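Local coordinates for hypothetical protein (Bacteroides fragilis, PDB 4JJA) that is of unknown function but probably acts as a peptidoglycan exo-beta-N-acetylmuramidase of the NamZ family, at residues A10-A15 and P201-T206; K38-I43 and I106-D111; F28-G33 and Y117-S122; A15-L20 and N47-V52. One frame throughout, in Å; residues are numbered along the deposited sequence. Where two conformers were deposited one is given.

Contact 1 of 4, residues A10-A15 and P201-T206; sequences AEQTKA and PCKNYT
Q12 lays its side chain across that of K203 and sets its amide against the backbone carbonyl of P201. The residue is the centre of an inverse gamma turn, just before helix 13-20, and through it the N-terminal part of the chain is tied to the loop that follows 197-200, one of the two outermost strands of the six-stranded parallel sheet in this Rossmann-like domain. The one direct hydrogen bond between the two segments runs from Q12 NE2 to P201 O, 2.9 Å long with 152° at the hydrogen. It is moderately bent, and the donor sits somewhat out of the carbonyl plane. The extended chain of Q12 carries the amide this far: CG lies anti to the carbonyl carbon (chi1 -60°) and the chain stays extended beyond CG. The second N-H of this amide is used as well, because NE2 also donates to I8 O. K203 contributes no polar bond to Q12. Its aliphatic chain passes the amide instead, CE lying 3.4 Å from Q12 OE1, so the contact there is methylene against oxygen. Beyond this pair, a backbone hydrogen bond joins K203 to I7, and N204 ND2 donates to D5 O, so several points of the same loop hold the chain start. The contact is small, burying 127 Å² in all. A water closes the polar ring: it donates to Q12 OE1 at 2.6 Å and to P201 O at 2.8 Å, which leaves that carbonyl accepting from both the amide and the water.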
loop_
_atom_site.group_PDB
_atom_site.type_symbol
_atom_site.label_atom_id
_atom_site.label_comp_id
_atom_site.label_asym_id
_atom_site.label_seq_id
_atom_site.Cartn_x
_atom_site.Cartn_y
_atom_site.Cartn_z
ATOM N N ALA A 10 -3.329 -5.273 17.265
ATOM C CA ALA A 10 -4.608 -4.865 17.863
ATOM C C ALA A 10 -5.226 -5.954 18.730
ATOM O O ALA A 10 -6.023 -5.643 19.618
ATOM C CB ALA A 10 -5.580 -4.407 16.808
ATOM N N GLU A 11 -4.884 -7.218 18.517
ATOM C CA GLU A 11 -5.392 -8.325 19.331
ATOM C C GLU A 11 -4.766 -8.370 20.710
ATOM O O GLU A 11 -5.307 -8.996 21.628
ATOM C CB GLU A 11 -5.069 -9.658 18.644
ATOM C CG GLU A 11 -5.877 -9.943 17.436
ATOM C CD GLU A 11 -5.488 -11.265 16.796
ATOM O OE1 GLU A 11 -4.543 -11.282 15.989
ATOM O OE2 GLU A 11 -6.119 -12.302 17.138
ATOM N N GLN A 12 -3.599 -7.764 20.859
ATOM C CA GLN A 12 -2.785 -7.864 22.066
ATOM C C GLN A 12 -3.168 -6.760 23.080
ATOM O O GLN A 12 -2.368 -5.906 23.440
ATOM C CB GLN A 12 -1.308 -7.765 21.713
ATOM C CG GLN A 12 -0.899 -8.886 20.768
ATOM C CD GLN A 12 0.505 -8.660 20.255
ATOM O OE1 GLN A 12 1.467 -8.567 21.058
ATOM N NE2 GLN A 12 0.650 -8.625 18.940
ATOM N N THR A 13 -4.439 -6.795 23.484
ATOM C CA THR A 13 -4.968 -5.720 24.306
ATOM C C THR A 13 -4.205 -5.559 25.612
ATOM O O THR A 13 -4.060 -4.448 26.101
ATOM C CB THR A 13 -6.440 -5.867 24.558
ATOM O OG1 THR A 13 -6.662 -7.072 25.277
ATOM C CG2 THR A 13 -7.225 -5.884 23.254
ATOM N N LYS A 14 -3.676 -6.625 26.190
ATOM C CA LYS A 14 -2.928 -6.441 27.439
ATOM C C LYS A 14 -1.621 -5.664 27.224
ATOM O O LYS A 14 -1.097 -5.009 28.155
ATOM C CB LYS A 14 -2.755 -7.789 28.177
ATOM C CG LYS A 14 -4.092 -8.355 28.682
ATOM C CD LYS A 14 -4.021 -9.825 29.106
ATOM C CE LYS A 14 -2.779 -10.095 29.965
ATOM N NZ LYS A 14 -2.472 -11.584 30.106
ATOM N N ALA A 15 -1.126 -5.643 26.000
ATOM C CA ALA A 15 0.051 -4.867 25.667
ATOM C C ALA A 15 -0.173 -3.373 25.535
ATOM O O ALA A 15 0.718 -2.607 25.823
ATOM C CB ALA A 15 0.751 -5.408 24.379
ATOM N N PRO A 201 4.241 -4.899 18.016
ATOM C CA PRO A 201 4.506 -5.780 16.884
ATOM C C PRO A 201 3.578 -6.967 16.833
ATOM O O PRO A 201 3.060 -7.409 17.855
ATOM C CB PRO A 201 5.966 -6.245 17.126
ATOM C CG PRO A 201 6.573 -5.256 18.018
ATOM C CD PRO A 201 5.434 -4.780 18.877
ATOM N N CYS A 202 3.394 -7.500 15.639
ATOM C CA CYS A 202 2.720 -8.762 15.514
ATOM C C CYS A 202 3.525 -9.877 16.191
ATOM O O CYS A 202 4.755 -9.808 16.237
ATOM C CB CYS A 202 2.612 -9.168 14.054
ATOM S SG CYS A 202 1.717 -8.025 12.995
ATOM N N LYS A 203 2.816 -10.906 16.637
ATOM C CA LYS A 203 3.463 -12.148 17.086
ATOM C C LYS A 203 3.284 -13.206 16.022
ATOM O O LYS A 203 2.349 -13.137 15.221
ATOM C CB LYS A 203 2.886 -12.646 18.389
ATOM C CG LYS A 203 3.105 -11.663 19.534
ATOM C CD LYS A 203 2.520 -12.180 20.854
ATOM C CE LYS A 203 3.014 -11.398 22.047
ATOM N NZ LYS A 203 4.444 -10.975 21.985
ATOM N N ASN A 204 4.195 -14.175 16.012
ATOM C CA ASN A 204 4.194 -15.277 15.037
ATOM C C ASN A 204 4.283 -14.754 13.625
ATOM O O ASN A 204 3.584 -15.198 12.728
ATOM C CB ASN A 204 2.972 -16.171 15.232
ATOM C CG ASN A 204 2.842 -16.681 16.651
ATOM O OD1 ASN A 204 3.858 -16.958 17.338
ATOM N ND2 ASN A 204 1.598 -16.794 17.106
ATOM N N TYR A 205 5.183 -13.797 13.449
ATOM C CA TYR A 205 5.345 -13.125 12.141
ATOM C C TYR A 205 6.811 -12.865 11.840
ATOM O O TYR A 205 7.538 -12.305 12.659
ATOM C CB TYR A 205 4.590 -11.771 12.151
ATOM C CG TYR A 205 4.648 -11.050 10.825
ATOM C CD1 TYR A 205 4.077 -11.576 9.681
ATOM C CD2 TYR A 205 5.271 -9.812 10.716
ATOM C CE1 TYR A 205 4.212 -10.905 8.474
ATOM C CE2 TYR A 205 5.379 -9.129 9.494
ATOM C CZ TYR A 205 4.807 -9.666 8.386
ATOM O OH TYR A 205 4.929 -8.991 7.164
ATOM N N THR A 206 7.246 -13.317 10.653
ATOM C CA THR A 206 8.557 -13.027 10.115
ATOM C C THR A 206 8.355 -12.424 8.733
ATOM O O THR A 206 7.261 -12.476 8.154
ATOM C CB THR A 206 9.415 -14.301 9.954
ATOM O OG1 THR A 206 8.864 -15.070 8.896
ATOM C CG2 THR A 206 9.457 -15.097 11.283
HETATM O O HOH W 1 3.770 -7.569 20.549
#

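Contact 2 of 4, residues K38-I43 and I106-D111; sequences KHLLDI and IVDIQD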
loop_
_atom_site.group_PDB
_atom_site.type_symbol
_atom_site.label_atom_id
_atom_site.label_comp_id
_atom_site.label_asym_id
_atom_site.label_seq_id
_atom_site.Cartn_x
_atom_site.Cartn_y
_atom_site.Cartn_z
ATOM N N LYS A 38 -15.976 -5.992 14.959
ATOM C CA LYS A 38 -15.886 -4.686 15.600
ATOM C C LYS A 38 -14.689 -3.936 15.060
ATOM O O LYS A 38 -13.614 -4.478 14.903
ATOM C CB LYS A 38 -15.741 -4.889 17.129
ATOM C CG LYS A 38 -16.952 -5.508 17.788
ATOM C CD LYS A 38 -16.762 -5.787 19.296
ATOM C CE LYS A 38 -18.048 -6.289 19.968
ATOM N NZ LYS A 38 -19.228 -5.439 19.620
ATOM N N HIS A 39 -14.859 -2.643 14.784
ATOM C CA HIS A 39 -13.725 -1.819 14.516
ATOM C C HIS A 39 -12.954 -1.623 15.855
ATOM O O HIS A 39 -13.534 -1.669 16.962
ATOM C CB HIS A 39 -14.125 -0.492 13.933
ATOM C CG HIS A 39 -12.969 0.214 13.318
ATOM N ND1 HIS A 39 -12.169 1.083 14.024
ATOM C CD2 HIS A 39 -12.442 0.131 12.058
ATOM C CE1 HIS A 39 -11.207 1.514 13.224
ATOM N NE2 HIS A 39 -11.375 0.986 12.014
ATOM N N LEU A 40 -11.642 -1.446 15.778
ATOM C CA LEU A 40 -10.850 -1.054 16.966
ATOM C C LEU A 40 -11.608 0.047 17.714
ATOM O O LEU A 40 -11.639 0.070 18.947
ATOM C CB LEU A 40 -9.498 -0.499 16.518
ATOM C CG LEU A 40 -8.631 0.143 17.592
ATOM C CD1 LEU A 40 -8.201 -0.999 18.552
ATOM C CD2 LEU A 40 -7.403 0.942 16.963
ATOM N N LEU A 41 -12.206 0.977 16.990
ATOM C CA LEU A 41 -12.977 2.066 17.588
ATOM C C LEU A 41 -14.037 1.511 18.569
ATOM O O LEU A 41 -14.197 2.014 19.661
ATOM C CB LEU A 41 -13.639 2.887 16.472
ATOM C CG LEU A 41 -14.661 3.913 16.968
ATOM C CD1 LEU A 41 -14.008 4.972 17.792
ATOM C CD2 LEU A 41 -15.411 4.501 15.781
ATOM N N ASP A 42 -14.747 0.484 18.143
ATOM C CA ASP A 42 -15.824 -0.119 18.964
ATOM C C ASP A 42 -15.252 -0.832 20.172
ATOM O O ASP A 42 -15.773 -0.712 21.297
ATOM C CB ASP A 42 -16.625 -1.101 18.135
ATOM C CG ASP A 42 -17.289 -0.427 16.930
ATOM O OD1 ASP A 42 -17.963 0.630 17.059
ATOM O OD2 ASP A 42 -17.046 -0.888 15.796
ATOM N N ILE A 43 -14.161 -1.548 19.993
ATOM C CA ILE A 43 -13.533 -2.276 21.079
ATOM C C ILE A 43 -13.060 -1.285 22.151
ATOM O O ILE A 43 -13.263 -1.498 23.370
ATOM C CB ILE A 43 -12.370 -3.087 20.574
ATOM C CG1 ILE A 43 -12.909 -4.228 19.696
ATOM C CG2 ILE A 43 -11.519 -3.656 21.697
ATOM C CD1 ILE A 43 -11.882 -4.813 18.757
ATOM N N ILE A 106 -3.647 6.441 17.387
ATOM C CA ILE A 106 -3.421 5.007 17.079
ATOM C C ILE A 106 -3.498 4.816 15.577
ATOM O O ILE A 106 -4.476 5.190 14.980
ATOM C CB ILE A 106 -4.468 4.119 17.741
ATOM C CG1 ILE A 106 -4.501 4.343 19.235
ATOM C CG2 ILE A 106 -4.137 2.666 17.486
ATOM C CD1 ILE A 106 -5.582 3.590 19.952
ATOM N N VAL A 107 -2.480 4.182 15.000
ATOM C CA VAL A 107 -2.524 3.689 13.635
ATOM C C VAL A 107 -2.882 2.191 13.660
ATOM O O VAL A 107 -2.222 1.389 14.307
ATOM C CB VAL A 107 -1.171 3.878 12.950
ATOM C CG1 VAL A 107 -1.143 3.174 11.560
ATOM C CG2 VAL A 107 -0.767 5.362 12.885
ATOM N N ASP A 108 -3.952 1.839 12.958
ATOM C CA ASP A 108 -4.349 0.428 12.823
ATOM C C ASP A 108 -5.013 0.245 11.479
ATOM O O ASP A 108 -6.202 0.476 11.345
ATOM C CB ASP A 108 -5.266 -0.069 13.963
ATOM C CG ASP A 108 -5.506 -1.595 13.899
ATOM O OD1 ASP A 108 -4.564 -2.379 13.514
ATOM O OD2 ASP A 108 -6.658 -2.041 14.216
ATOM N N ILE A 109 -4.241 -0.195 10.494
ATOM C CA ILE A 109 -4.755 -0.203 9.143
ATOM C C ILE A 109 -3.991 -1.224 8.357
ATOM O O ILE A 109 -2.786 -1.383 8.579
ATOM C CB ILE A 109 -4.687 1.218 8.498
ATOM C CG1 ILE A 109 -5.588 1.331 7.252
ATOM C CG2 ILE A 109 -3.236 1.689 8.228
ATOM C CD1 ILE A 109 -5.765 2.774 6.806
ATOM N N GLN A 110 -4.677 -1.885 7.430
ATOM C CA GLN A 110 -4.060 -2.954 6.616
ATOM C C GLN A 110 -3.550 -2.396 5.290
ATOM O O GLN A 110 -4.335 -1.967 4.435
ATOM C CB GLN A 110 -5.048 -4.099 6.372
ATOM C CG GLN A 110 -4.436 -5.250 5.595
ATOM C CD GLN A 110 -3.282 -5.900 6.350
ATOM O OE1 GLN A 110 -3.484 -6.479 7.411
ATOM N NE2 GLN A 110 -2.075 -5.797 5.814
ATOM N N ASP A 111 -2.222 -2.496 5.094
ATOM C CA ASP A 111 -1.495 -2.051 3.933
ATOM C C ASP A 111 -1.211 -3.234 2.982
ATOM O O ASP A 111 -1.353 -4.399 3.370
ATOM C CB ASP A 111 -0.128 -1.457 4.442
ATOM C CG ASP A 111 0.704 -0.916 3.360
ATOM O OD1 ASP A 111 0.160 -0.181 2.516
ATOM O OD2 ASP A 111 1.921 -1.261 3.318
#
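L40 meets I106 and D108 at the start of helix 40-46, in a position prepared by the residue before it. H39 is the N-cap: its ND1 accepts from L41 N at 3.0 Å in a nearly straight bond (171°). The return half of this capping box is H39 N donating to D42 OD2, met on the anti side of the carboxylate and more bent, at 142°. With ND1 occupied as acceptor, NE2 makes a hydrogen bond to S29 OG. L40, first residue of the helix, does the packing. Its CG stands anti to the backbone N (chi1 171°), which sends CD2 against I106 CG2 at 3.7 Å and D108 CB at 3.8 Å, so one methyl spans I106 and D108, both of whose side chains start toward L40. This is helix-on-sheet packing in a Rossmann-like parallel sheet, where 104-107 runs between 24-28 and 136-140; I27 and L140 on these flanking strands also touch L40. The D108 side chain crosses that of L40 at a slant, OD2 4.0 Å from L40 CB, but its strong partner is elsewhere: OD1 forms a salt bridge with R142. Further along, L41 turns to another part of the fold, packing on F61, V51 and I54. D42, besides serving the capping box, pairs through OD2 with R62 NH1, so that one oxygen takes both a backbone N-H and a guanidinium group.

Contact 3 of 4, residues F28-G33 and Y117-S122; sequences FSNHTG and YTYYIS
N30 and Y119 meet at about a right angle, the amide plane turned 83° from the phenol ring. N30 ND2 comes to 2.9 Å from Y119 OH, yet the angle is too poor for a hydrogen bond, and ND2 also lies 3.4 Å from Y119 CZ. The amide donates instead to E58 OE1, while Y119 OH has a weak bond to OE2 of the same glutamate. Rotation of the amide is fixed from within its own turn. N30 CG sits between the backbone N and the carbonyl carbon (chi1 68°), and from there OD1 reaches forward to accept from T32 N at 2.9 Å and from T32 OG1 at 2.7 Å. The hydroxyl approaches in the carbonyl plane; the backbone N-H comes from well above it. The second meeting is apolar: F28 CZ points obliquely at S122 CB, 3.7 Å away, in the first turn of helix 119-132. A glycerol, probably from the crystallisation liquor, lies about 4 Å from the Y119 side chain and may mark a pocket. N30 to G33 forms a type I beta turn, with an Asx turn at N30, after the C-terminal end of strand 24-28; in parallel alpha/beta folds the loops at these ends commonly form the functional site.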
loop_
_atom_site.group_PDB
_atom_site.type_symbol
_atom_site.label_atom_id
_atom_site.label_comp_id
_atom_site.label_asym_id
_atom_site.label_seq_id
_atom_site.Cartn_x
_atom_site.Cartn_y
_atom_site.Cartn_z
ATOM N N PHE A 28 -6.290 6.430 13.355
ATOM C CA PHE A 28 -6.128 6.442 11.910
ATOM C C PHE A 28 -6.368 5.038 11.446
ATOM O O PHE A 28 -5.595 4.122 11.761
ATOM C CB PHE A 28 -4.752 6.925 11.495
ATOM C CG PHE A 28 -4.457 6.780 10.014
ATOM C CD1 PHE A 28 -5.177 7.475 9.091
ATOM C CD2 PHE A 28 -3.435 5.969 9.560
ATOM C CE1 PHE A 28 -4.887 7.357 7.715
ATOM C CE2 PHE A 28 -3.150 5.827 8.230
ATOM C CZ PHE A 28 -3.868 6.506 7.313
ATOM N N SER A 29 -7.444 4.847 10.706
ATOM C CA SER A 29 -7.852 3.529 10.275
ATOM C C SER A 29 -8.886 3.630 9.162
ATOM O O SER A 29 -9.188 4.717 8.680
ATOM C CB SER A 29 -8.427 2.764 11.485
ATOM O OG SER A 29 -8.656 1.393 11.235
ATOM N N ASN A 30 -9.370 2.451 8.771
ATOM C CA ASN A 30 -10.460 2.331 7.811
ATOM C C ASN A 30 -11.189 1.033 8.114
ATOM O O ASN A 30 -11.025 0.459 9.191
ATOM C CB ASN A 30 -9.967 2.471 6.352
ATOM C CG ASN A 30 -9.106 1.323 5.900
ATOM O OD1 ASN A 30 -8.923 0.350 6.637
ATOM N ND2 ASN A 30 -8.588 1.428 4.661
ATOM N N HIS A 31 -11.930 0.509 7.144
ATOM C CA HIS A 31 -12.698 -0.683 7.366
ATOM C C HIS A 31 -11.875 -1.932 7.646
ATOM O O HIS A 31 -12.437 -2.933 8.054
ATOM C CB HIS A 31 -13.603 -0.945 6.137
ATOM C CG HIS A 31 -12.823 -1.295 4.923
ATOM N ND1 HIS A 31 -12.021 -0.388 4.272
ATOM C CD2 HIS A 31 -12.614 -2.493 4.331
ATOM C CE1 HIS A 31 -11.369 -1.017 3.304
ATOM N NE2 HIS A 31 -11.720 -2.289 3.320
ATOM N N THR A 32 -10.568 -1.884 7.380
ATOM C CA THR A 32 -9.729 -3.048 7.667
ATOM C C THR A 32 -9.287 -3.122 9.129
ATOM O O THR A 32 -8.723 -4.142 9.526
ATOM C CB THR A 32 -8.454 -3.072 6.787
ATOM O OG1 THR A 32 -7.618 -1.928 7.108
ATOM C CG2 THR A 32 -8.820 -3.097 5.292
ATOM N N GLY A 33 -9.535 -2.067 9.908
ATOM C CA GLY A 33 -9.031 -1.989 11.293
ATOM C C GLY A 33 -9.924 -2.694 12.264
ATOM O O GLY A 33 -10.321 -2.123 13.286
ATOM N N TYR A 117 0.909 2.553 -3.146
ATOM C CA TYR A 117 -0.306 2.371 -2.336
ATOM C C TYR A 117 -0.094 3.266 -1.129
ATOM O O TYR A 117 0.816 3.020 -0.345
ATOM C CB TYR A 117 -0.456 0.925 -1.966
ATOM C CG TYR A 117 -1.831 0.588 -1.403
ATOM C CD1 TYR A 117 -2.836 0.183 -2.245
ATOM C CD2 TYR A 117 -2.087 0.578 -0.041
ATOM C CE1 TYR A 117 -4.070 -0.164 -1.800
ATOM C CE2 TYR A 117 -3.332 0.241 0.457
ATOM C CZ TYR A 117 -4.330 -0.134 -0.440
ATOM O OH TYR A 117 -5.555 -0.486 0.087
ATOM N N THR A 118 -0.993 4.252 -0.980
ATOM C CA THR A 118 -0.695 5.551 -0.334
ATOM C C THR A 118 -0.958 5.752 1.126
ATOM O O THR A 118 -0.757 6.850 1.638
ATOM C CB THR A 118 -1.442 6.734 -1.041
ATOM O OG1 THR A 118 -2.861 6.618 -0.898
ATOM C CG2 THR A 118 -1.069 6.772 -2.512
ATOM N N TYR A 119 -1.388 4.722 1.825
ATOM C CA TYR A 119 -1.672 4.899 3.265
ATOM C C TYR A 119 -0.437 5.362 4.041
ATOM O O TYR A 119 -0.569 6.151 4.956
ATOM C CB TYR A 119 -2.191 3.634 3.931
ATOM C CG TYR A 119 -3.515 3.128 3.451
ATOM C CD1 TYR A 119 -4.401 3.949 2.751
ATOM C CD2 TYR A 119 -3.881 1.817 3.711
ATOM C CE1 TYR A 119 -5.651 3.439 2.320
ATOM C CE2 TYR A 119 -5.097 1.331 3.295
ATOM C CZ TYR A 119 -5.955 2.148 2.584
ATOM O OH TYR A 119 -7.197 1.667 2.157
ATOM N N TYR A 120 0.771 4.922 3.671
ATOM C CA TYR A 120 1.929 5.357 4.408
ATOM C C TYR A 120 2.170 6.868 4.242
ATOM O O TYR A 120 2.812 7.496 5.094
ATOM C CB TYR A 120 3.212 4.554 4.056
ATOM C CG TYR A 120 3.799 4.894 2.702
ATOM C CD1 TYR A 120 4.718 5.901 2.537
ATOM C CD2 TYR A 120 3.369 4.238 1.579
ATOM C CE1 TYR A 120 5.224 6.254 1.292
ATOM C CE2 TYR A 120 3.829 4.574 0.318
ATOM C CZ TYR A 120 4.759 5.590 0.160
ATOM O OH TYR A 120 5.236 5.966 -1.075
ATOM N N ILE A 121 1.714 7.445 3.117
ATOM C CA ILE A 121 1.892 8.897 2.914
ATOM C C ILE A 121 0.990 9.637 3.880
ATOM O O ILE A 121 1.428 10.572 4.525
ATOM C CB ILE A 121 1.652 9.325 1.466
ATOM C CG1 ILE A 121 2.645 8.599 0.537
ATOM C CG2 ILE A 121 1.728 10.836 1.335
ATOM C CD1 ILE A 121 2.561 8.987 -0.933
ATOM N N SER A 122 -0.215 9.133 4.084
ATOM C CA SER A 122 -1.090 9.700 5.114
ATOM C C SER A 122 -0.437 9.552 6.494
ATOM O O SER A 122 -0.521 10.430 7.325
ATOM C CB SER A 122 -2.469 9.045 5.088
ATOM O OG SER A 122 -3.159 9.347 3.899
#

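Contact 4 of 4, residues A15-L20 and N47-V52; sequences AYFPIL and NNFNVV
Aromatic contact dominates between F17 and F49: the edge of the F49 ring is directed at one face of F17 in a T-shaped pair, centroids 4.8 Å apart and planes at 63°. CE2 of F49 stands over the centre of the F17 ring, 3.6 Å above its plane, while F49 CZ lies 3.6 Å from F17 CG. Apolar packing continues on the same phenyl group, where L20 CB is 3.7 Å from F49 CE1. F49 has CG anti to its carbonyl carbon (chi1 -66°), which carries the ring in between F17 and L20 on helix 13-20. Among polar groups, the carbonyl oxygen F17 O rests near the ring, 3.6 Å from F49 CE1. The N47 amide is peripheral and lies obliquely against F17, N47 CG 3.6 Å from F17 CE2, with ND2 donating to I43 O in the preceding helix. Around this pair, a Schellman motif at N48 ends helix 40-46 and turns the chain into strand 50-56, and L20 and F49 both pack on I25 of the adjacent strand. The segments therefore cohere chiefly by dispersion and aromatic packing, and polar linkage is limited to a water that accepts from N50 N at 2.9 Å and gives only a weak bond to L20 O.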
loop_
_atom_site.group_PDB
_atom_site.type_symbol
_atom_site.label_atom_id
_atom_site.label_comp_id
_atom_site.label_asym_id
_atom_site.label_seq_id
_atom_site.Cartn_x
_atom_site.Cartn_y
_atom_site.Cartn_z
ATOM N N ALA A 15 -1.126 -5.643 26.000
ATOM C CA ALA A 15 0.051 -4.867 25.667
ATOM C C ALA A 15 -0.173 -3.373 25.535
ATOM O O ALA A 15 0.718 -2.607 25.823
ATOM C CB ALA A 15 0.751 -5.408 24.379
ATOM N N TYR A 16 -1.348 -2.949 25.121
ATOM C CA TYR A 16 -1.559 -1.529 24.872
ATOM C C TYR A 16 -2.709 -0.882 25.604
ATOM O O TYR A 16 -2.712 0.333 25.696
ATOM C CB TYR A 16 -1.642 -1.236 23.383
ATOM C CG TYR A 16 -2.833 -1.773 22.661
ATOM C CD1 TYR A 16 -3.995 -1.020 22.572
ATOM C CD2 TYR A 16 -2.849 -3.054 22.089
ATOM C CE1 TYR A 16 -5.109 -1.469 21.950
ATOM C CE2 TYR A 16 -3.995 -3.526 21.467
ATOM C CZ TYR A 16 -5.125 -2.738 21.374
ATOM O OH TYR A 16 -6.273 -3.181 20.738
ATOM N N PHE A 17 -3.640 -1.621 26.185
ATOM C CA PHE A 17 -4.693 -0.977 26.984
ATOM C C PHE A 17 -4.103 -0.063 28.064
ATOM O O PHE A 17 -4.553 1.058 28.226
ATOM C CB PHE A 17 -5.682 -1.992 27.536
ATOM C CG PHE A 17 -6.813 -2.367 26.603
ATOM C CD1 PHE A 17 -6.755 -2.146 25.238
ATOM C CD2 PHE A 17 -7.882 -3.064 27.087
ATOM C CE1 PHE A 17 -7.777 -2.515 24.429
ATOM C CE2 PHE A 17 -8.925 -3.417 26.270
ATOM C CZ PHE A 17 -8.882 -3.147 24.956
ATOM N N PRO A 18 -3.027 -0.456 28.737
ATOM C CA PRO A 18 -2.460 0.482 29.744
ATOM C C PRO A 18 -1.885 1.751 29.156
ATOM O O PRO A 18 -1.848 2.786 29.852
ATOM C CB PRO A 18 -1.396 -0.354 30.430
ATOM C CG PRO A 18 -1.988 -1.766 30.344
ATOM C CD PRO A 18 -2.526 -1.814 28.914
ATOM N N ILE A 19 -1.394 1.707 27.933
ATOM C CA ILE A 19 -0.883 2.905 27.268
ATOM C C ILE A 19 -2.018 3.906 27.068
ATOM O O ILE A 19 -1.799 5.112 27.159
ATOM C CB ILE A 19 -0.221 2.562 25.868
ATOM C CG1 ILE A 19 0.943 1.616 26.045
ATOM C CG2 ILE A 19 0.292 3.785 25.193
ATOM C CD1 ILE A 19 1.528 1.081 24.762
ATOM N N LEU A 20 -3.217 3.414 26.775
ATOM C CA LEU A 20 -4.322 4.252 26.408
ATOM C C LEU A 20 -5.114 4.755 27.611
ATOM O O LEU A 20 -5.872 5.701 27.495
ATOM C CB LEU A 20 -5.274 3.454 25.520
ATOM C CG LEU A 20 -4.648 2.963 24.202
ATOM C CD1 LEU A 20 -5.740 2.161 23.444
ATOM C CD2 LEU A 20 -4.076 4.096 23.371
ATOM N N ASN A 47 -14.577 -0.762 26.093
ATOM C CA ASN A 47 -13.659 -0.857 27.202
ATOM C C ASN A 47 -13.446 0.493 27.912
ATOM O O ASN A 47 -12.502 0.620 28.677
ATOM C CB ASN A 47 -12.357 -1.511 26.761
ATOM C CG ASN A 47 -12.509 -3.000 26.597
ATOM O OD1 ASN A 47 -12.443 -3.751 27.574
ATOM N ND2 ASN A 47 -12.763 -3.436 25.361
ATOM N N ASN A 48 -14.334 1.451 27.634
ATOM C CA ASN A 48 -14.428 2.739 28.325
ATOM C C ASN A 48 -13.253 3.662 28.055
ATOM O O ASN A 48 -12.973 4.592 28.824
ATOM C CB ASN A 48 -14.682 2.554 29.833
ATOM C CG ASN A 48 -15.925 1.750 30.111
ATOM O OD1 ASN A 48 -16.967 1.976 29.488
ATOM N ND2 ASN A 48 -15.823 0.785 31.020
ATOM N N PHE A 49 -12.593 3.459 26.907
ATOM C CA PHE A 49 -11.591 4.413 26.472
ATOM C C PHE A 49 -12.258 5.609 25.765
ATOM O O PHE A 49 -13.283 5.497 25.090
ATOM C CB PHE A 49 -10.557 3.741 25.556
ATOM C CG PHE A 49 -9.742 2.731 26.237
ATOM C CD1 PHE A 49 -8.695 3.114 27.018
ATOM C CD2 PHE A 49 -10.014 1.384 26.129
ATOM C CE1 PHE A 49 -7.930 2.167 27.693
ATOM C CE2 PHE A 49 -9.259 0.452 26.789
ATOM C CZ PHE A 49 -8.215 0.833 27.562
ATOM N N ASN A 50 -11.596 6.731 25.898
ATOM C CA ASN A 50 -12.100 8.000 25.375
ATOM C C ASN A 50 -11.577 8.253 23.956
ATOM O O ASN A 50 -10.575 8.927 23.771
ATOM C CB ASN A 50 -11.665 9.120 26.320
ATOM C CG ASN A 50 -12.224 10.445 25.924
ATOM O OD1 ASN A 50 -13.231 10.523 25.189
ATOM N ND2 ASN A 50 -11.575 11.519 26.423
ATOM N N VAL A 51 -12.292 7.713 22.972
ATOM C CA VAL A 51 -11.938 7.957 21.581
ATOM C C VAL A 51 -12.659 9.223 21.120
ATOM O O VAL A 51 -13.896 9.296 21.202
ATOM C CB VAL A 51 -12.251 6.767 20.667
ATOM C CG1 VAL A 51 -11.799 7.054 19.216
ATOM C CG2 VAL A 51 -11.588 5.474 21.194
ATOM N N VAL A 52 -11.889 10.207 20.676
ATOM C CA VAL A 52 -12.407 11.540 20.387
ATOM C C VAL A 52 -12.435 11.851 18.915
ATOM O O VAL A 52 -13.099 12.823 18.519
ATOM C CB VAL A 52 -11.591 12.615 21.146
ATOM C CG1 VAL A 52 -11.667 12.372 22.668
ATOM C CG2 VAL A 52 -10.194 12.752 20.676
HETATM O O HOH W 2 -9.179 6.817 27.496
#

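Overall arrangement
Contacts 2, 3 and 4 are linked through the parallel sheet. Contact 1 lies on the same side of the chain's centre as contacts 2 and 4; it shares A15 with contact 4, reaches it through A10 O and Y16 OH at 2.7 Å, and touches contact 2 where A10 CB is 3.7 Å from D108 OD2. Contacts 2 and 3 are the nearest pair, centres 10 Å apart, with D108 O 2.6 Å from S29 OG. L41 CD1 and V51 CG1, 3.4 Å apart, join contacts 2 and 4. Contact 3 lies closest to the chain centre, whereas contact 4 is about 27 Å from it. Glycerol, probably from the crystallisation liquor, lies about 4 Å from the side chains of both P201 and Y119.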